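Local coordinates for competence protein ComEA-related protein (Thermus thermophilus, PDB 2DUY) that is of unknown function but, as a ComEA-related helix-hairpin-helix protein, probably binds DNA, at residues Tyr49-Leu55 against Leu69-Pro75. Residues are numbered along the deposited sequence.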
ATOM      1  N   TYR A  49      -6.991  -7.956  -0.696  1.00 11.65           N
ATOM      2  CA  TYR A  49      -7.769  -6.725  -0.811  1.00 13.05           C
ATOM      3  C   TYR A  49      -8.603  -6.856  -2.086  1.00 14.72           C
ATOM      4  O   TYR A  49      -8.069  -7.225  -3.134  1.00 17.60           O
ATOM      5  CB  TYR A  49      -6.842  -5.507  -0.935  1.00 12.01           C
ATOM      6  CG  TYR A  49      -5.963  -5.323   0.280  1.00 12.05           C
ATOM      7  CD1 TYR A  49      -4.673  -5.852   0.326  1.00 14.84           C
ATOM      8  CD2 TYR A  49      -6.463  -4.710   1.424  1.00 13.39           C
ATOM      9  CE1 TYR A  49      -3.915  -5.774   1.488  1.00 11.32           C
ATOM     10  CE2 TYR A  49      -5.719  -4.632   2.585  1.00 12.21           C
ATOM     11  CZ  TYR A  49      -4.446  -5.168   2.612  1.00 12.86           C
ATOM     12  OH  TYR A  49      -3.723  -5.104   3.773  1.00 13.27           O
ATOM     13  N   ALA A  50      -9.905  -6.581  -2.003  1.00 14.65           N
ATOM     14  CA  ALA A  50     -10.763  -6.662  -3.190  1.00 16.46           C
ATOM     15  C   ALA A  50     -10.713  -5.327  -3.927  1.00 15.50           C
ATOM     16  O   ALA A  50     -10.907  -5.264  -5.142  1.00 15.80           O
ATOM     17  CB  ALA A  50     -12.205  -6.997  -2.792  1.00 17.50           C
ATOM     18  N   ARG A  51     -10.469  -4.255  -3.178  1.00 14.25           N
ATOM     19  CA  ARG A  51     -10.347  -2.921  -3.748  1.00 12.91           C
ATOM     20  C   ARG A  51      -9.374  -2.132  -2.880  1.00 12.70           C
ATOM     21  O   ARG A  51      -9.114  -2.499  -1.732  1.00 10.33           O
ATOM     22  CB  ARG A  51     -11.713  -2.210  -3.837  1.00 12.84           C
ATOM     23  CG  ARG A  51     -12.401  -1.882  -2.487  1.00 15.00           C
ATOM     24  CD  ARG A  51     -13.579  -2.810  -2.197  1.00 14.78           C
ATOM     25  NE  ARG A  51     -14.234  -2.502  -0.913  1.00 13.59           N
ATOM     26  CZ  ARG A  51     -15.317  -1.742  -0.771  1.00 15.60           C
ATOM     27  NH1 ARG A  51     -15.896  -1.192  -1.830  1.00 15.76           N
ATOM     28  NH2 ARG A  51     -15.833  -1.532   0.444  1.00 14.31           N
ATOM     29  N   VAL A  52      -8.828  -1.052  -3.427  1.00 10.37           N
ATOM     30  CA  VAL A  52      -7.866  -0.251  -2.687  1.00 11.57           C
ATOM     31  C   VAL A  52      -8.465   0.314  -1.410  1.00 13.46           C
ATOM     32  O   VAL A  52      -7.771   0.488  -0.412  1.00 14.18           O
ATOM     33  CB  VAL A  52      -7.311   0.885  -3.572  1.00 12.09           C
ATOM     34  CG1 VAL A  52      -6.474   1.845  -2.754  1.00 11.84           C
ATOM     35  CG2 VAL A  52      -6.454   0.277  -4.692  1.00 11.88           C
ATOM     36  N   GLU A  53      -9.768   0.572  -1.424  1.00 13.39           N
ATOM     37  CA  GLU A  53     -10.398   1.126  -0.239  1.00 15.31           C
ATOM     38  C   GLU A  53     -10.382   0.155   0.936  1.00 14.25           C
ATOM     39  O   GLU A  53     -10.611   0.563   2.077  1.00 14.44           O
ATOM     40  CB  GLU A  53     -11.830   1.544  -0.562  1.00 18.12           C
ATOM     41  CG  GLU A  53     -12.252   2.861   0.062  1.00 25.66           C
ATOM     42  CD  GLU A  53     -11.293   4.007  -0.233  1.00 26.52           C
ATOM     43  OE1 GLU A  53     -10.467   3.911  -1.176  1.00 29.07           O
ATOM     44  OE2 GLU A  53     -11.380   5.021   0.483  1.00 29.24           O
ATOM     45  N   ASP A  54     -10.109  -1.120   0.674  1.00 12.19           N
ATOM     46  CA  ASP A  54     -10.057  -2.093   1.759  1.00 13.64           C
ATOM     47  C   ASP A  54      -8.820  -1.848   2.620  1.00 13.57           C
ATOM     48  O   ASP A  54      -8.678  -2.424   3.693  1.00 13.35           O
ATOM     49  CB  ASP A  54     -10.056  -3.535   1.230  1.00 12.58           C
ATOM     50  CG  ASP A  54     -11.395  -3.938   0.616  1.00 16.12           C
ATOM     51  OD1 ASP A  54     -12.444  -3.413   1.040  1.00 15.61           O
ATOM     52  OD2 ASP A  54     -11.406  -4.806  -0.279  1.00 15.21           O
ATOM     53  N   LEU A  55      -7.928  -0.980   2.155  1.00 13.41           N
ATOM     54  CA  LEU A  55      -6.724  -0.666   2.919  1.00 14.37           C
ATOM     55  C   LEU A  55      -7.103  -0.015   4.247  1.00 15.15           C
ATOM     56  O   LEU A  55      -6.293   0.033   5.184  1.00 17.27           O
ATOM     57  CB  LEU A  55      -5.829   0.268   2.111  1.00 15.75           C
ATOM     58  CG  LEU A  55      -4.367   0.388   2.516  1.00 19.17           C
ATOM     59  CD1 LEU A  55      -3.689  -1.004   2.487  1.00 18.26           C
ATOM     60  CD2 LEU A  55      -3.685   1.342   1.538  1.00 18.69           C
ATOM     61  N   LEU A  69      -2.009   7.944  -1.332  1.00 25.29           N
ATOM     62  CA  LEU A  69      -1.607   6.714  -2.009  1.00 24.29           C
ATOM     63  C   LEU A  69      -2.465   6.242  -3.170  1.00 22.56           C
ATOM     64  O   LEU A  69      -1.992   5.475  -4.004  1.00 21.86           O
ATOM     65  CB  LEU A  69      -1.528   5.564  -1.006  1.00 25.11           C
ATOM     66  CG  LEU A  69      -0.468   5.598   0.087  1.00 26.14           C
ATOM     67  CD1 LEU A  69      -0.724   4.460   1.056  1.00 26.23           C
ATOM     68  CD2 LEU A  69       0.919   5.490  -0.519  1.00 26.77           C
ATOM     69  N   ARG A  70      -3.717   6.679  -3.231  1.00 21.27           N
ATOM     70  CA  ARG A  70      -4.613   6.220  -4.289  1.00 19.53           C
ATOM     71  C   ARG A  70      -4.071   6.281  -5.712  1.00 19.65           C
ATOM     72  O   ARG A  70      -4.313   5.378  -6.510  1.00 17.53           O
ATOM     73  CB  ARG A  70      -5.951   6.964  -4.224  1.00 22.15           C
ATOM     74  CG  ARG A  70      -6.753   6.649  -2.971  1.00 26.08           C
ATOM     75  CD  ARG A  70      -8.240   6.587  -3.267  1.00 27.59           C
ATOM     76  NE  ARG A  70      -9.007   6.360  -2.048  1.00 29.58           N
ATOM     77  CZ  ARG A  70      -9.285   7.308  -1.164  1.00 28.35           C
ATOM     78  NH1 ARG A  70      -8.864   8.546  -1.375  1.00 30.82           N
ATOM     79  NH2 ARG A  70      -9.973   7.019  -0.068  1.00 27.36           N
ATOM     80  N   PRO A  71      -3.337   7.346  -6.058  1.00 16.97           N
ATOM     81  CA  PRO A  71      -2.821   7.397  -7.428  1.00 17.67           C
ATOM     82  C   PRO A  71      -1.817   6.288  -7.768  1.00 16.40           C
ATOM     83  O   PRO A  71      -1.681   5.913  -8.930  1.00 14.19           O
ATOM     84  CB  PRO A  71      -2.180   8.785  -7.499  1.00 18.25           C
ATOM     85  CG  PRO A  71      -3.020   9.591  -6.538  1.00 16.82           C
ATOM     86  CD  PRO A  71      -3.149   8.639  -5.376  1.00 19.20           C
ATOM     87  N   TYR A  72      -1.130   5.767  -6.751  1.00 17.09           N
ATOM     88  CA  TYR A  72      -0.103   4.742  -6.951  1.00 19.41           C
ATOM     89  C   TYR A  72      -0.522   3.283  -6.748  1.00 17.91           C
ATOM     90  O   TYR A  72       0.269   2.377  -7.000  1.00 19.46           O
ATOM     91  CB  TYR A  72       1.088   5.004  -6.016  1.00 21.19           C
ATOM     92  CG  TYR A  72       1.590   6.429  -6.002  1.00 24.51           C
ATOM     93  CD1 TYR A  72       0.945   7.406  -5.245  1.00 27.65           C
ATOM     94  CD2 TYR A  72       2.685   6.810  -6.781  1.00 28.63           C
ATOM     95  CE1 TYR A  72       1.375   8.730  -5.269  1.00 30.60           C
ATOM     96  CE2 TYR A  72       3.119   8.129  -6.813  1.00 30.75           C
ATOM     97  CZ  TYR A  72       2.456   9.083  -6.056  1.00 31.24           C
ATOM     98  OH  TYR A  72       2.860  10.401  -6.108  1.00 35.54           O
ATOM     99  N   LEU A  73      -1.758   3.047  -6.329  1.00 15.63           N
ATOM    100  CA  LEU A  73      -2.199   1.690  -6.016  1.00 16.04           C
ATOM    101  C   LEU A  73      -3.237   1.004  -6.891  1.00 15.80           C
ATOM    102  O   LEU A  73      -4.045   1.644  -7.555  1.00 17.35           O
ATOM    103  CB  LEU A  73      -2.741   1.676  -4.582  1.00 13.10           C
ATOM    104  CG  LEU A  73      -1.850   2.190  -3.451  1.00 16.11           C
ATOM    105  CD1 LEU A  73      -2.652   2.226  -2.146  1.00 13.35           C
ATOM    106  CD2 LEU A  73      -0.635   1.306  -3.330  1.00 18.23           C
ATOM    107  N   ARG A  74      -3.203  -0.326  -6.860  1.00 17.35           N
ATOM    108  CA  ARG A  74      -4.184  -1.160  -7.544  1.00 16.52           C
ATOM    109  C   ARG A  74      -4.341  -2.374  -6.630  1.00 15.92           C
ATOM    110  O   ARG A  74      -3.508  -2.599  -5.751  1.00 15.61           O
ATOM    111  CB  ARG A  74      -3.710  -1.578  -8.939  1.00 18.34           C
ATOM    112  CG  ARG A  74      -2.377  -2.299  -9.001  1.00 23.34           C
ATOM    113  CD  ARG A  74      -2.050  -2.635 -10.449  1.00 26.57           C
ATOM    114  NE  ARG A  74      -0.706  -3.178 -10.597  1.00 28.90           N
ATOM    115  CZ  ARG A  74      -0.418  -4.475 -10.640  1.00 31.42           C
ATOM    116  NH1 ARG A  74       0.847  -4.860 -10.772  1.00 31.62           N
ATOM    117  NH2 ARG A  74      -1.386  -5.382 -10.572  1.00 29.42           N
ATOM    118  N   PRO A  75      -5.417  -3.151  -6.792  1.00 16.15           N
ATOM    119  CA  PRO A  75      -5.565  -4.316  -5.906  1.00 17.82           C
ATOM    120  C   PRO A  75      -4.357  -5.253  -5.942  1.00 19.12           C
ATOM    121  O   PRO A  75      -3.775  -5.429  -7.027  1.00 19.04           O
ATOM    122  CB  PRO A  75      -6.840  -4.977  -6.428  1.00 17.78           C
ATOM    123  CG  PRO A  75      -7.643  -3.793  -6.911  1.00 16.40           C
ATOM    124  CD  PRO A  75      -6.601  -2.989  -7.654  1.00 14.97           C
ATOM    125  OXT PRO A  75      -4.016  -5.801  -4.870  1.00 22.95           O
TER
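In this helix-hairpin-helix fold, the 3-10 segment that starts at V52, near the beginning of the second helix-hairpin-helix motif, packs against the end of helix 63-69 and the C-terminal tail. The apolar part is built from branched aliphatic side chains, which fill the space between these elements. V52 lies along the tail: its CG1 is 3.9 Å from L73 CD1 and its CG2 3.9 Å from R74 C. L55, deeper in the core, places CD2 3.9 Å from L73 CD1 and 4.3 Å from L69 CD1, while L66 of helix 63-69 touches both V52 and L55. P75, a compact ring at the chain end, rests on the backbone of 49-51, its CG 4.0 Å from A50 O. Strand 73-74 is itself held by backbone pairing with V19 and L21. Within 49-55, D54 suits its place because one carboxylate serves three donors: OD2 accepts from the backbone N of A50 and R51, and OD1 forms a salt bridge with R51 NE, tying the side chain to the start of the 3-10 segment. Nearer the surface, the long side chains of E53 and R70 form a two-pronged salt bridge, with R70 NE 3.0 Å from E53 OE1 and R70 NH2 2.5 Å from E53 OE2.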